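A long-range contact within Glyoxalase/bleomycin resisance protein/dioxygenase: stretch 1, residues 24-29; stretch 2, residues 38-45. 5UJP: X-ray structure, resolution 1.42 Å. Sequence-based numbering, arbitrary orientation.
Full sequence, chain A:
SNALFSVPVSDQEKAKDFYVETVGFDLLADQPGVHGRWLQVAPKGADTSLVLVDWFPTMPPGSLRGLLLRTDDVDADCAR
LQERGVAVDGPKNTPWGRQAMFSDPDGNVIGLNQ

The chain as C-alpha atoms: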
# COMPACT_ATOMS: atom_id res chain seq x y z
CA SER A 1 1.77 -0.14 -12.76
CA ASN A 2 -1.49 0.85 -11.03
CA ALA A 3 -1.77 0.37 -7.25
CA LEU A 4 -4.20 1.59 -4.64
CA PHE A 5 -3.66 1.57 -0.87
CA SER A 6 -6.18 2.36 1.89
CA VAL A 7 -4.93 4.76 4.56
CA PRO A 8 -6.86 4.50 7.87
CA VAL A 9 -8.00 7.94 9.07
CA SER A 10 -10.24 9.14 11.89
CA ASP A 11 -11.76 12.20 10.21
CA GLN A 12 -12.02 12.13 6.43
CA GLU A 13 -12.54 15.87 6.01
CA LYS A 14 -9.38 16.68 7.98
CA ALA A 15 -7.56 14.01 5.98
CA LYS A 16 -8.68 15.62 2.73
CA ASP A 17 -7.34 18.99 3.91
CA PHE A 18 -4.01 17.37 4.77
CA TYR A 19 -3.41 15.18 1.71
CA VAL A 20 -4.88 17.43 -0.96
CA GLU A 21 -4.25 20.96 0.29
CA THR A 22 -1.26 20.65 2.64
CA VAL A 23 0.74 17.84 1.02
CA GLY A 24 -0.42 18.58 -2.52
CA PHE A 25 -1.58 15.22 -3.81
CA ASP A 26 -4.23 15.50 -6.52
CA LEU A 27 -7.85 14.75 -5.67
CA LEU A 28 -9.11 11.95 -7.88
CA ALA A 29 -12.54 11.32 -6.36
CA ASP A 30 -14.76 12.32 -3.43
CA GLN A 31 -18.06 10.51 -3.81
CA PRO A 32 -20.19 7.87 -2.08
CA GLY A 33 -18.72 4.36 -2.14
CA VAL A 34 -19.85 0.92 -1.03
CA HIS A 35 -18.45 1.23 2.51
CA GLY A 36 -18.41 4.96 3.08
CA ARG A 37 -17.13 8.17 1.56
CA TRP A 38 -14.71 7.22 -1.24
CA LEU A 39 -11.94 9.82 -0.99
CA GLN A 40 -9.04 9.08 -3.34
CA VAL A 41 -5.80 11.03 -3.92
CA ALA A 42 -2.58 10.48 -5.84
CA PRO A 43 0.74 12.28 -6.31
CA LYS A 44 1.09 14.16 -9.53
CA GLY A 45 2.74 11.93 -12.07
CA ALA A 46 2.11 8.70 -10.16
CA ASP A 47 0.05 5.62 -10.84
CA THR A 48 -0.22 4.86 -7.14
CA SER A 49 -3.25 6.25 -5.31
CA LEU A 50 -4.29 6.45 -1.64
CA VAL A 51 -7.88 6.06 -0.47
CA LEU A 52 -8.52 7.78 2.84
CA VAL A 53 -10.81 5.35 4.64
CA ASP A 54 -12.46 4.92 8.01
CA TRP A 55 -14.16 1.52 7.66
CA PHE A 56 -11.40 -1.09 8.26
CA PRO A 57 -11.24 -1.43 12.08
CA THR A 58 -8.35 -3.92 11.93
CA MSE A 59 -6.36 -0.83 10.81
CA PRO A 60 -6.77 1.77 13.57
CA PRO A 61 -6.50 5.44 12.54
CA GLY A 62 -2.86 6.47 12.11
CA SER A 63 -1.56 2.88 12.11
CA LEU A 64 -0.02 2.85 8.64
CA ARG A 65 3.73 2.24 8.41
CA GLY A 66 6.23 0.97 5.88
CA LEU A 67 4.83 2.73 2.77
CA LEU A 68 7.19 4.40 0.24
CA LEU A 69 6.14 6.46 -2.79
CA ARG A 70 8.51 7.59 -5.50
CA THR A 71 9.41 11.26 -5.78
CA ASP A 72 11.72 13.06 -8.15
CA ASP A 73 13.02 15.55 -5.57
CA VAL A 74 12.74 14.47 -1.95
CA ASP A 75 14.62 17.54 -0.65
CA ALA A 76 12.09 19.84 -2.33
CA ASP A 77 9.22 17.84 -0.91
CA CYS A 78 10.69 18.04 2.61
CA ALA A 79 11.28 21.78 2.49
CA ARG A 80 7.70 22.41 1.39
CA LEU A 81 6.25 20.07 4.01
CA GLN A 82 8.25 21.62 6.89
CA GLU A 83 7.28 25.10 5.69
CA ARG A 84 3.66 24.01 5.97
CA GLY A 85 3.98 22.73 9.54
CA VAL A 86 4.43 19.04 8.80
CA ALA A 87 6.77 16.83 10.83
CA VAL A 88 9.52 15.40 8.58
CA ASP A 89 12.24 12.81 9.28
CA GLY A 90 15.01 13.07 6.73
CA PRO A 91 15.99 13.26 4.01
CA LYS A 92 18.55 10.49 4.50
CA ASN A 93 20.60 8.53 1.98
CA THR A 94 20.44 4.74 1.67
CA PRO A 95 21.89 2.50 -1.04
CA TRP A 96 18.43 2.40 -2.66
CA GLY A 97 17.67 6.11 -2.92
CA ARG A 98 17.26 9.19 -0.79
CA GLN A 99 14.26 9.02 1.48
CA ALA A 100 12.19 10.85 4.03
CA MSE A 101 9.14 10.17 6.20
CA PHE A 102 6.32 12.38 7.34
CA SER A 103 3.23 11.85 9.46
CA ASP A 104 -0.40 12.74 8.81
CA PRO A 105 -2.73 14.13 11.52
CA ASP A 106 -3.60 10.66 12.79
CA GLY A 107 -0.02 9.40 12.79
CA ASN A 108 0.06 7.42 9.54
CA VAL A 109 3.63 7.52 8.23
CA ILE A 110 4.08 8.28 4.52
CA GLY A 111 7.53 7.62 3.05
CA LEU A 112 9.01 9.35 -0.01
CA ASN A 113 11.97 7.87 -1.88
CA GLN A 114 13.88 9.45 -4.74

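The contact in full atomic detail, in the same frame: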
# COMPACT_ATOMS: atom_id res chain seq x y z
N GLY A 24 -0.37 18.29 -1.10
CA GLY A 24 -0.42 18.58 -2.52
C GLY A 24 -0.63 17.40 -3.43
O GLY A 24 -0.36 17.50 -4.62
N PHE A 25 -1.14 16.29 -2.91
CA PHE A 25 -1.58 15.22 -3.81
C PHE A 25 -2.84 15.67 -4.56
O PHE A 25 -3.60 16.51 -4.07
CB PHE A 25 -1.91 13.98 -3.00
CG PHE A 25 -0.70 13.27 -2.44
CD1 PHE A 25 0.58 13.66 -2.81
CD2 PHE A 25 -0.82 12.23 -1.55
CE1 PHE A 25 1.73 13.00 -2.30
CE2 PHE A 25 0.35 11.55 -1.03
CZ PHE A 25 1.59 11.96 -1.41
N ASP A 26 -3.03 15.16 -5.77
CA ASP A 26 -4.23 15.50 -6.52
C ASP A 26 -5.43 14.73 -6.00
O ASP A 26 -5.34 13.56 -5.63
CB ASP A 26 -4.08 15.10 -7.99
CG ASP A 26 -3.03 15.87 -8.73
OD1 ASP A 26 -2.78 17.04 -8.37
OD2 ASP A 26 -2.47 15.27 -9.67
N LEU A 27 -6.58 15.39 -6.02
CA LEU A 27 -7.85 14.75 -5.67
C LEU A 27 -8.37 14.04 -6.89
O LEU A 27 -8.61 14.67 -7.93
CB LEU A 27 -8.87 15.79 -5.19
CG LEU A 27 -10.23 15.26 -4.72
CD1 LEU A 27 -10.11 14.39 -3.48
CD2 LEU A 27 -11.18 16.45 -4.41
N LEU A 28 -8.55 12.71 -6.78
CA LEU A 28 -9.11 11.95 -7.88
C LEU A 28 -10.61 11.70 -7.74
O LEU A 28 -11.30 11.56 -8.76
CB LEU A 28 -8.40 10.59 -8.02
CG LEU A 28 -6.90 10.66 -8.29
CD1 LEU A 28 -6.34 9.26 -8.53
CD2 LEU A 28 -6.59 11.63 -9.45
N ALA A 29 -11.12 11.59 -6.52
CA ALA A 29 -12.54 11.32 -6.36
C ALA A 29 -12.92 11.64 -4.93
O ALA A 29 -12.09 11.52 -4.02
CB ALA A 29 -12.84 9.84 -6.59
N TRP A 38 -15.87 7.63 -0.46
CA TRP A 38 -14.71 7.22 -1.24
C TRP A 38 -13.91 8.47 -1.58
O TRP A 38 -14.33 9.29 -2.41
CB TRP A 38 -15.13 6.46 -2.51
CG TRP A 38 -13.95 5.98 -3.33
CD1 TRP A 38 -13.27 6.68 -4.31
CD2 TRP A 38 -13.25 4.73 -3.18
NE1 TRP A 38 -12.24 5.90 -4.81
CE2 TRP A 38 -12.19 4.72 -4.12
CE3 TRP A 38 -13.42 3.62 -2.34
CZ2 TRP A 38 -11.32 3.64 -4.25
CZ3 TRP A 38 -12.57 2.54 -2.49
CH2 TRP A 38 -11.52 2.57 -3.43
N LEU A 39 -12.76 8.62 -0.93
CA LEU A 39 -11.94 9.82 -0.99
C LEU A 39 -10.56 9.36 -1.44
O LEU A 39 -9.84 8.70 -0.67
CB LEU A 39 -11.89 10.46 0.39
CG LEU A 39 -11.01 11.71 0.54
CD1 LEU A 39 -11.37 12.83 -0.47
CD2 LEU A 39 -11.07 12.22 2.01
N GLN A 40 -10.21 9.67 -2.69
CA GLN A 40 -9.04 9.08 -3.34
C GLN A 40 -8.11 10.18 -3.85
O GLN A 40 -8.57 11.11 -4.51
CB GLN A 40 -9.49 8.18 -4.50
CG GLN A 40 -8.35 7.43 -5.18
CD GLN A 40 -8.86 6.52 -6.27
OE1 GLN A 40 -10.06 6.43 -6.51
NE2 GLN A 40 -7.96 5.88 -6.95
N VAL A 41 -6.82 10.05 -3.54
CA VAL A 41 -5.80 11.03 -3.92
C VAL A 41 -4.60 10.32 -4.54
O VAL A 41 -4.40 9.12 -4.37
CB VAL A 41 -5.36 11.90 -2.72
CG1 VAL A 41 -6.59 12.55 -2.13
CG2 VAL A 41 -4.58 11.11 -1.70
N ALA A 42 -3.79 11.08 -5.28
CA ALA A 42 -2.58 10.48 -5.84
C ALA A 42 -1.56 11.57 -6.10
O ALA A 42 -1.95 12.67 -6.51
CB ALA A 42 -2.88 9.74 -7.17
N PRO A 43 -0.27 11.30 -5.94
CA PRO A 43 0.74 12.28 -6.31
C PRO A 43 0.64 12.58 -7.79
O PRO A 43 0.28 11.72 -8.60
CB PRO A 43 2.07 11.58 -6.00
CG PRO A 43 1.77 10.56 -5.04
CD PRO A 43 0.37 10.06 -5.44
N LYS A 44 0.99 13.83 -8.13
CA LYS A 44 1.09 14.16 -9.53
C LYS A 44 2.16 13.30 -10.17
O LYS A 44 3.24 13.09 -9.60
CB LYS A 44 1.44 15.65 -9.69
N GLY A 45 1.83 12.76 -11.31
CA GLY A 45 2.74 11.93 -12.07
C GLY A 45 2.69 10.46 -11.73
O GLY A 45 3.27 9.65 -12.45
O HOH W 1 1.83 15.46 -5.47

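One apolar cluster forms around F25, whose CA-to-CB bond points toward the opposing stretch. P43 lies over one face of the ring in a CH-pi arrangement, its CG 4.0 Å from the centroid of F25, while V41 meets the ring edge, with V41 CG2 3.9 Å from F25 CD2. Separately, L27 and V41 pair without hydrogen bonds and share a face of the sheet; there, with chi1 t and chi2 p, L27 places its CD1 3.6 Å from L39 CD1. In further apolar contacts, L28 CD1 packs 3.7 Å from A42 CB, and A29 CB sits 3.9 Å from W38 CD1, at the edge of the indole.

Between these two layers of side chains the strands run antiparallel. D26 and A42 form a reciprocal pair, D26 N to A42 O at 2.8 Å and A42 N to D26 O at 2.9 Å. A beta bulge then shifts the register by one residue, so that Q40 O accepts from both L28 N (2.8 Å) and A29 N (3.3 Å), and Q40 N returns a nearly straight bond to A29 O (3.0 Å). Within its own strand, W38 NE1 donates to Q40 OE1 (2.8 Å).

Beyond the strand ends, a water bridges the stretches, donating to G24 O (3.1 Å) and accepting from K44 N (3.2 Å).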